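Local coordinates for protein Lpg2148(MvcA) (Legionella pneumophila subsp. pneumophila str. Philadelphia 1, PDB 6K11) that probably acts as a deamidase-type bacterial effector that removes ubiquitin from the host enzyme UBE2N and so regulates its activity, at residues Asp263-Ser267 and Asp268-Tyr272; Thr294-Arg297 and Ser298-Ala302; Arg308-Glu311 and Ala312-Cys315. All blocks are in the same frame, centred on the assembly; numbering follows the deposited sequence.

Contact 1: residues Asp263-Ser267 and Asp268-Tyr272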
loop_
_atom_site.group_PDB
_atom_site.type_symbol
_atom_site.label_atom_id
_atom_site.label_comp_id
_atom_site.label_asym_id
_atom_site.label_seq_id
_atom_site.Cartn_x
_atom_site.Cartn_y
_atom_site.Cartn_z
ATOM N N ASP A 263 -7.896 -14.250 -4.465
ATOM C CA ASP A 263 -7.064 -15.302 -3.879
ATOM C C ASP A 263 -7.294 -15.395 -2.379
ATOM O O ASP A 263 -7.416 -16.490 -1.817
ATOM C CB ASP A 263 -5.559 -15.037 -4.118
ATOM C CG ASP A 263 -5.128 -15.128 -5.582
ATOM O OD1 ASP A 263 -5.717 -15.890 -6.376
ATOM O OD2 ASP A 263 -4.148 -14.420 -5.938
ATOM N N TRP A 264 -7.314 -14.239 -1.714
ATOM C CA TRP A 264 -7.513 -14.184 -0.269
ATOM C C TRP A 264 -8.802 -14.885 0.130
ATOM O O TRP A 264 -8.804 -15.771 0.998
ATOM C CB TRP A 264 -7.523 -12.716 0.168
ATOM C CG TRP A 264 -7.701 -12.469 1.636
ATOM C CD1 TRP A 264 -8.868 -12.138 2.293
ATOM C CD2 TRP A 264 -6.676 -12.493 2.630
ATOM N NE1 TRP A 264 -8.619 -11.948 3.631
ATOM C CE2 TRP A 264 -7.282 -12.171 3.868
ATOM C CE3 TRP A 264 -5.295 -12.764 2.594
ATOM C CZ2 TRP A 264 -6.554 -12.099 5.062
ATOM C CZ3 TRP A 264 -4.566 -12.683 3.776
ATOM C CH2 TRP A 264 -5.201 -12.350 5.000
ATOM N N PHE A 265 -9.911 -14.529 -0.525
ATOM C CA PHE A 265 -11.193 -15.152 -0.214
ATOM C C PHE A 265 -11.228 -16.627 -0.615
ATOM O O PHE A 265 -11.810 -17.452 0.098
ATOM C CB PHE A 265 -12.318 -14.382 -0.915
ATOM C CG PHE A 265 -12.753 -13.115 -0.204
ATOM C CD1 PHE A 265 -13.073 -13.121 1.144
ATOM C CD2 PHE A 265 -12.874 -11.934 -0.902
ATOM C CE1 PHE A 265 -13.492 -11.956 1.776
ATOM C CE2 PHE A 265 -13.312 -10.772 -0.290
ATOM C CZ PHE A 265 -13.629 -10.782 1.053
ATOM N N VAL A 266 -10.639 -16.984 -1.763
ATOM C CA VAL A 266 -10.612 -18.399 -2.150
ATOM C C VAL A 266 -9.875 -19.233 -1.094
ATOM O O VAL A 266 -10.247 -20.386 -0.819
ATOM C CB VAL A 266 -9.977 -18.566 -3.555
ATOM C CG1 VAL A 266 -9.721 -20.027 -3.877
ATOM C CG2 VAL A 266 -10.879 -17.940 -4.648
ATOM N N SER A 267 -8.843 -18.664 -0.465
ATOM C CA SER A 267 -8.077 -19.393 0.543
ATOM C C SER A 267 -8.751 -19.422 1.910
ATOM O O SER A 267 -8.258 -20.127 2.792
ATOM C CB SER A 267 -6.680 -18.778 0.707
ATOM O OG SER A 267 -6.752 -17.564 1.450
ATOM N N ASP A 268 -9.834 -18.658 2.113
ATOM C CA ASP A 268 -10.546 -18.612 3.400
ATOM C C ASP A 268 -9.635 -18.145 4.538
ATOM O O ASP A 268 -9.861 -18.477 5.711
ATOM C CB ASP A 268 -11.173 -19.970 3.775
ATOM C CG ASP A 268 -12.156 -20.487 2.736
ATOM O OD1 ASP A 268 -13.092 -19.747 2.376
ATOM O OD2 ASP A 268 -11.989 -21.645 2.286
ATOM N N LYS A 269 -8.588 -17.377 4.224
ATOM C CA LYS A 269 -7.782 -16.842 5.315
ATOM C C LYS A 269 -8.557 -15.813 6.118
ATOM O O LYS A 269 -8.225 -15.582 7.284
ATOM C CB LYS A 269 -6.474 -16.231 4.793
ATOM C CG LYS A 269 -5.520 -15.848 5.917
ATOM C CD LYS A 269 -4.081 -15.827 5.480
ATOM C CE LYS A 269 -3.228 -15.171 6.558
ATOM N NZ LYS A 269 -1.772 -15.243 6.226
ATOM N N ASP A 270 -9.595 -15.207 5.535
ATOM C CA ASP A 270 -10.468 -14.340 6.320
ATOM C C ASP A 270 -11.141 -15.120 7.449
ATOM O O ASP A 270 -11.190 -14.655 8.596
ATOM C CB ASP A 270 -11.510 -13.662 5.407
ATOM C CG ASP A 270 -12.511 -14.650 4.777
ATOM O OD1 ASP A 270 -12.101 -15.696 4.226
ATOM O OD2 ASP A 270 -13.726 -14.352 4.808
ATOM N N GLU A 271 -11.659 -16.318 7.142
ATOM C CA GLU A 271 -12.342 -17.124 8.154
ATOM C C GLU A 271 -11.346 -17.698 9.148
ATOM O O GLU A 271 -11.625 -17.761 10.353
ATOM C CB GLU A 271 -13.138 -18.255 7.489
ATOM C CG GLU A 271 -14.317 -17.762 6.654
ATOM C CD GLU A 271 -15.237 -18.892 6.193
ATOM O OE1 GLU A 271 -15.935 -18.699 5.166
ATOM O OE2 GLU A 271 -15.255 -19.962 6.847
ATOM N N TYR A 272 -10.183 -18.133 8.654
ATOM C CA TYR A 272 -9.127 -18.620 9.533
ATOM C C TYR A 272 -8.781 -17.589 10.603
ATOM O O TYR A 272 -8.755 -17.901 11.802
ATOM C CB TYR A 272 -7.886 -18.980 8.719
ATOM C CG TYR A 272 -6.795 -19.591 9.578
ATOM C CD1 TYR A 272 -6.876 -20.920 10.004
ATOM C CD2 TYR A 272 -5.695 -18.836 9.980
ATOM C CE1 TYR A 272 -5.891 -21.480 10.800
ATOM C CE2 TYR A 272 -4.703 -19.389 10.787
ATOM C CZ TYR A 272 -4.805 -20.705 11.186
ATOM O OH TYR A 272 -3.816 -21.237 11.974
#
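Lys269 lays its aliphatic chain over one face of the Trp264 indole at the joint between helix 261-266 and helix 269-274. Its CB stands 4.0 Å from the centroid of the six-membered ring and 5° off the normal, a CH-pi contact, and its CD reaches Trp264 CZ3 at 3.6 Å. With CG anti to the backbone N (chi1 -172°) and the chain extended beyond it, the methylenes stay against the ring while NZ reaches Ser306 O, Glu303 O and Glu311. On the same packed side, Asp270 OD2 meets the edge of the Phe265 ring in its plane, 3.9 Å from CE1, with the carboxylate perpendicular to the ring.

The looser side is the turn itself. Asp268, at positive phi, ends the first helix in a Schellman motif; its N donates to Phe265 O (3.1 Å) from above the carbonyl plane. Ser267 OG donates to Trp264 O at 2.8 Å and takes a weak bond from Lys269 N. Val266 faces solvent here, and Ser267 and Asp268 are partly exposed.

Lys13, on helix 4-19, bridges to Asp268, Asp270 and Glu271 together. One cation facing three carboxylates suggests that its charge offsets their mutual repulsion at the start of the second helix.

Contact 2: residues Thr294-Arg297 and Ser298-Ala302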
loop_
_atom_site.group_PDB
_atom_site.type_symbol
_atom_site.label_atom_id
_atom_site.label_comp_id
_atom_site.label_asym_id
_atom_site.label_seq_id
_atom_site.Cartn_x
_atom_site.Cartn_y
_atom_site.Cartn_z
ATOM N N THR A 294 13.059 -7.899 15.375
ATOM C CA THR A 294 12.811 -8.241 13.978
ATOM C C THR A 294 12.034 -9.544 13.850
ATOM O O THR A 294 11.057 -9.623 13.099
ATOM C CB THR A 294 14.134 -8.327 13.223
ATOM O OG1 THR A 294 14.724 -7.027 13.182
ATOM C CG2 THR A 294 13.903 -8.824 11.799
ATOM N N LYS A 295 12.448 -10.582 14.580
ATOM C CA LYS A 295 11.777 -11.876 14.461
ATOM C C LYS A 295 10.296 -11.784 14.836
ATOM O O LYS A 295 9.431 -12.324 14.131
ATOM C CB LYS A 295 12.498 -12.915 15.321
ATOM C CG LYS A 295 11.850 -14.297 15.297
ATOM C CD LYS A 295 11.763 -14.859 13.888
ATOM C CE LYS A 295 11.433 -16.341 13.919
ATOM N NZ LYS A 295 10.763 -16.777 12.663
ATOM N N GLU A 296 9.982 -11.104 15.945
ATOM C CA GLU A 296 8.593 -11.000 16.388
ATOM C C GLU A 296 7.756 -10.176 15.411
ATOM O O GLU A 296 6.607 -10.534 15.107
ATOM C CB GLU A 296 8.540 -10.382 17.784
ATOM C CG GLU A 296 7.134 -10.231 18.379
ATOM C CD GLU A 296 7.159 -9.554 19.748
ATOM O OE1 GLU A 296 8.046 -8.703 19.974
ATOM O OE2 GLU A 296 6.306 -9.878 20.601
ATOM N N ARG A 297 8.311 -9.059 14.930
ATOM C CA ARG A 297 7.623 -8.231 13.941
ATOM C C ARG A 297 7.348 -9.018 12.664
ATOM O O ARG A 297 6.229 -9.001 12.135
ATOM C CB ARG A 297 8.478 -7.001 13.640
ATOM C CG ARG A 297 7.782 -5.909 12.880
ATOM C CD ARG A 297 8.782 -4.815 12.470
ATOM N NE ARG A 297 9.240 -4.019 13.610
ATOM C CZ ARG A 297 10.515 -3.869 13.973
ATOM N NH1 ARG A 297 11.496 -4.456 13.288
ATOM N NH2 ARG A 297 10.811 -3.115 15.028
ATOM N N SER A 298 8.372 -9.719 12.161
ATOM C CA SER A 298 8.239 -10.502 10.938
ATOM C C SER A 298 7.183 -11.593 11.083
ATOM O O SER A 298 6.365 -11.799 10.176
ATOM C CB SER A 298 9.597 -11.107 10.573
ATOM O OG SER A 298 10.555 -10.082 10.328
ATOM N N ASP A 299 7.193 -12.300 12.222
ATOM C CA ASP A 299 6.262 -13.399 12.464
ATOM C C ASP A 299 4.812 -12.926 12.463
ATOM O O ASP A 299 3.933 -13.606 11.913
ATOM C CB ASP A 299 6.578 -14.069 13.803
ATOM C CG ASP A 299 7.782 -15.012 13.737
ATOM O OD1 ASP A 299 8.298 -15.292 12.625
ATOM O OD2 ASP A 299 8.204 -15.467 14.822
ATOM N N ILE A 300 4.530 -11.784 13.104
ATOM C CA ILE A 300 3.153 -11.301 13.168
ATOM C C ILE A 300 2.702 -10.792 11.804
ATOM O O ILE A 300 1.565 -11.051 11.365
ATOM C CB ILE A 300 3.018 -10.204 14.236
ATOM C CG1 ILE A 300 3.338 -10.766 15.623
ATOM C CG2 ILE A 300 1.595 -9.608 14.206
ATOM C CD1 ILE A 300 3.100 -9.749 16.718
ATOM N N TYR A 301 3.571 -10.031 11.139
ATOM C CA TYR A 301 3.295 -9.538 9.794
ATOM C C TYR A 301 2.977 -10.691 8.842
ATOM O O TYR A 301 1.974 -10.657 8.122
ATOM C CB TYR A 301 4.498 -8.735 9.307
ATOM C CG TYR A 301 4.225 -7.792 8.139
ATOM C CD1 TYR A 301 4.223 -8.259 6.829
ATOM C CD2 TYR A 301 4.009 -6.426 8.352
ATOM C CE1 TYR A 301 3.986 -7.392 5.755
ATOM C CE2 TYR A 301 3.783 -5.558 7.283
ATOM C CZ TYR A 301 3.780 -6.048 5.993
ATOM O OH TYR A 301 3.549 -5.190 4.939
ATOM N N ALA A 302 3.797 -11.742 8.864
ATOM C CA ALA A 302 3.564 -12.894 7.997
ATOM C C ALA A 302 2.283 -13.631 8.385
ATOM O O ALA A 302 1.486 -14.008 7.513
ATOM C CB ALA A 302 4.771 -13.833 8.044
#
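Thr294-Ala302 runs as regular alpha-helix, part of helix 294-305, with four backbone N-H groups crossing from Ser298-Ala302 to carbonyls four residues earlier; Ser298 N to Thr294 O is 2.8 Å and Tyr301 N to Arg297 O 3.0 Å. Thr294 O carries a second load. Ser298 OG also donates to it, at 2.9 Å, because chi1 of -62° sets the hydroxyl beside its own backbone N and turns it back up the helix. The amide arrives nearly end-on to that oxygen, with a C=O...N angle of 162°, whereas the hydroxyl comes from above the carbonyl plane. Ser298 OG is bonded to Lys321 N as well, so this hydroxyl ties the first turn to the loop ahead of strand 325-333.

On the same helix, Ile300 leans back along the chain, its CG1 3.3 Å from Glu296 O, and packs outward on Val287 and Leu288 of helix 278-288. Arg297 heads away to the carbonyls of Lys321 and Thr291, and Tyr301 OH meets Tyr255. Arg297 and Tyr301 also touch Leu325, so the helix packs on helix 278-288 and strand 325-333.

The exposed flank holds an i to i+4 salt bridge. Lys295 bends at chi2 (58°), which brings its CE to 3.5 Å from Asp299 OD2 and NZ round to the edge of the carboxylate, where it meets the syn lone pair of Asp299 OD1 at 2.9 Å.

Contact 3: residues Arg308-Glu311 and Ala312-Cys315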
loop_
_atom_site.group_PDB
_atom_site.type_symbol
_atom_site.label_atom_id
_atom_site.label_comp_id
_atom_site.label_asym_id
_atom_site.label_seq_id
_atom_site.Cartn_x
_atom_site.Cartn_y
_atom_site.Cartn_z
ATOM N N ARG A 308 -2.110 -17.328 2.139
ATOM C CA ARG A 308 -2.291 -18.499 2.996
ATOM C C ARG A 308 -1.366 -19.626 2.559
ATOM O O ARG A 308 -1.243 -19.926 1.368
ATOM C CB ARG A 308 -3.750 -18.970 2.994
ATOM C CG ARG A 308 -4.039 -19.893 4.175
ATOM C CD ARG A 308 -5.502 -20.260 4.354
ATOM N NE ARG A 308 -5.633 -21.031 5.594
ATOM C CZ ARG A 308 -6.715 -21.697 5.984
ATOM N NH1 ARG A 308 -7.813 -21.694 5.236
ATOM N NH2 ARG A 308 -6.681 -22.374 7.139
ATOM N N GLY A 309 -0.686 -20.232 3.531
ATOM C CA GLY A 309 0.314 -21.246 3.250
ATOM C C GLY A 309 1.737 -20.733 3.085
ATOM O O GLY A 309 2.667 -21.553 3.028
ATOM N N ARG A 310 1.947 -19.412 2.987
ATOM C CA ARG A 310 3.290 -18.853 2.846
ATOM C C ARG A 310 3.765 -18.129 4.106
ATOM O O ARG A 310 4.747 -17.380 4.050
ATOM C CB ARG A 310 3.365 -17.904 1.646
ATOM C CG ARG A 310 2.783 -18.458 0.348
ATOM C CD ARG A 310 3.811 -19.252 -0.415
ATOM N NE ARG A 310 4.858 -18.385 -0.937
ATOM C CZ ARG A 310 5.856 -18.791 -1.717
ATOM N NH1 ARG A 310 5.960 -20.069 -2.077
ATOM N NH2 ARG A 310 6.747 -17.905 -2.151
ATOM N N GLU A 311 3.110 -18.364 5.242
ATOM C CA GLU A 311 3.424 -17.638 6.465
ATOM C C GLU A 311 4.880 -17.851 6.896
ATOM O O GLU A 311 5.475 -16.962 7.518
ATOM C CB GLU A 311 2.461 -18.076 7.575
ATOM C CG GLU A 311 1.015 -17.536 7.444
ATOM C CD GLU A 311 0.118 -18.381 6.512
ATOM O OE1 GLU A 311 0.572 -19.444 6.024
ATOM O OE2 GLU A 311 -1.045 -17.979 6.275
ATOM N N ALA A 312 5.480 -19.007 6.561
ATOM C CA ALA A 312 6.860 -19.286 6.976
ATOM C C ALA A 312 7.915 -18.574 6.127
ATOM O O ALA A 312 9.063 -18.433 6.576
ATOM C CB ALA A 312 7.134 -20.798 6.931
ATOM N N PHE A 313 7.572 -18.151 4.908
ATOM C CA PHE A 313 8.511 -17.524 3.985
ATOM C C PHE A 313 8.286 -16.032 3.795
ATOM O O PHE A 313 9.233 -15.328 3.421
ATOM C CB PHE A 313 8.429 -18.181 2.595
ATOM C CG PHE A 313 8.016 -19.621 2.631
ATOM C CD1 PHE A 313 8.789 -20.556 3.305
ATOM C CD2 PHE A 313 6.852 -20.042 1.996
ATOM C CE1 PHE A 313 8.416 -21.894 3.351
ATOM C CE2 PHE A 313 6.469 -21.373 2.037
ATOM C CZ PHE A 313 7.260 -22.305 2.715
ATOM N N PHE A 314 7.054 -15.551 4.029
ATOM C CA PHE A 314 6.644 -14.204 3.630
ATOM C C PHE A 314 7.608 -13.141 4.145
ATOM O O PHE A 314 7.972 -12.211 3.417
ATOM C CB PHE A 314 5.229 -13.942 4.155
ATOM C CG PHE A 314 4.519 -12.791 3.500
ATOM C CD1 PHE A 314 4.266 -12.791 2.133
ATOM C CD2 PHE A 314 4.071 -11.718 4.259
ATOM C CE1 PHE A 314 3.591 -11.728 1.532
ATOM C CE2 PHE A 314 3.389 -10.649 3.664
ATOM C CZ PHE A 314 3.157 -10.659 2.297
ATOM N N CYS A 315 8.029 -13.265 5.399
ATOM C CA CYS A 315 8.941 -12.315 6.021
ATOM C C CYS A 315 10.248 -12.984 6.441
ATOM O O CYS A 315 10.885 -12.557 7.410
ATOM C CB CYS A 315 8.276 -11.646 7.216
ATOM S SG CYS A 315 6.804 -10.737 6.762
HETATM O O HOH W 1 4.418 -21.502 5.355
HETATM O O HOH W 2 7.828 -15.413 7.314
#
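Arg310 O is gripped by two amides from across the turn. Phe314 N donates to it at 2.9 Å, lying almost exactly on the extension of the carbonyl bond, and Phe313 N donates at 3.1 Å from well above the carbonyl plane. The two hold the oxygen from different directions and draw the chain into a tight bend.

Outside the bend, Phe313 and Arg310 pack at the surface. Phe313 CD2 sits over one face of the guanidinium, 3.9 Å from Arg310 NE, with ring and guanidinium planes 69° apart. Arg310 CD meanwhile lies at the edge of the ring, in its plane. The arginine chain gets there by bending at chi2 and again at chi3, which folds it back to cross the phenylalanine side chain at about a right angle. Phe314 turns the other way, toward the protein, where its ring meets Tyr255 edge-to-face and touches Tyr301 and Ala302.

Two waters patch the backbone. One donates to Gly309 O and accepts from Ala312 N at 3.0 Å, also resting over the rim of one face of the Phe313 ring. The other donates to Glu311 O at 2.8 Å and accepts from Cys315 N at 2.9 Å, prolonging the pattern where a direct bond is missing. Glu311 bends at chi2 so that OE1 takes a weak bond from Gly309 N, while OE2 is held by Lys269.

Gly309 has a positive phi of 91°, readily adopted by glycine, and it redirects the loop just before the bend. With Glu311 and Ala312 at its corners, the Arg310-Phe313 bond defines a type I beta-turn, and the bond from Phe314 N overlaps it with an alpha-turn, in the connection between helix 294-305 and strand 325-333.

The three contacts follow one another along the chain yet fold back onto each other. Contact 3 sits between the other two, its centre about 14 Å from that of contact 1 and about 11 Å from that of contact 2, while contacts 1 and 2 are about 20 Å apart, centre to centre. Lys269 NZ bridges contacts 1 and 3 through a 2.8 Å salt bridge to Glu311 OE2, and Arg308 NH1 probably bonds Ser267 O at 2.9 Å. Contacts 2 and 3 meet by packing instead: Ala302 CB lies 3.3 Å from Glu311 O, and Cys315 SG lies 3.6 Å from Tyr301 CD1. The loop thus joins two helical regions, by charge on one flank and packing on the other.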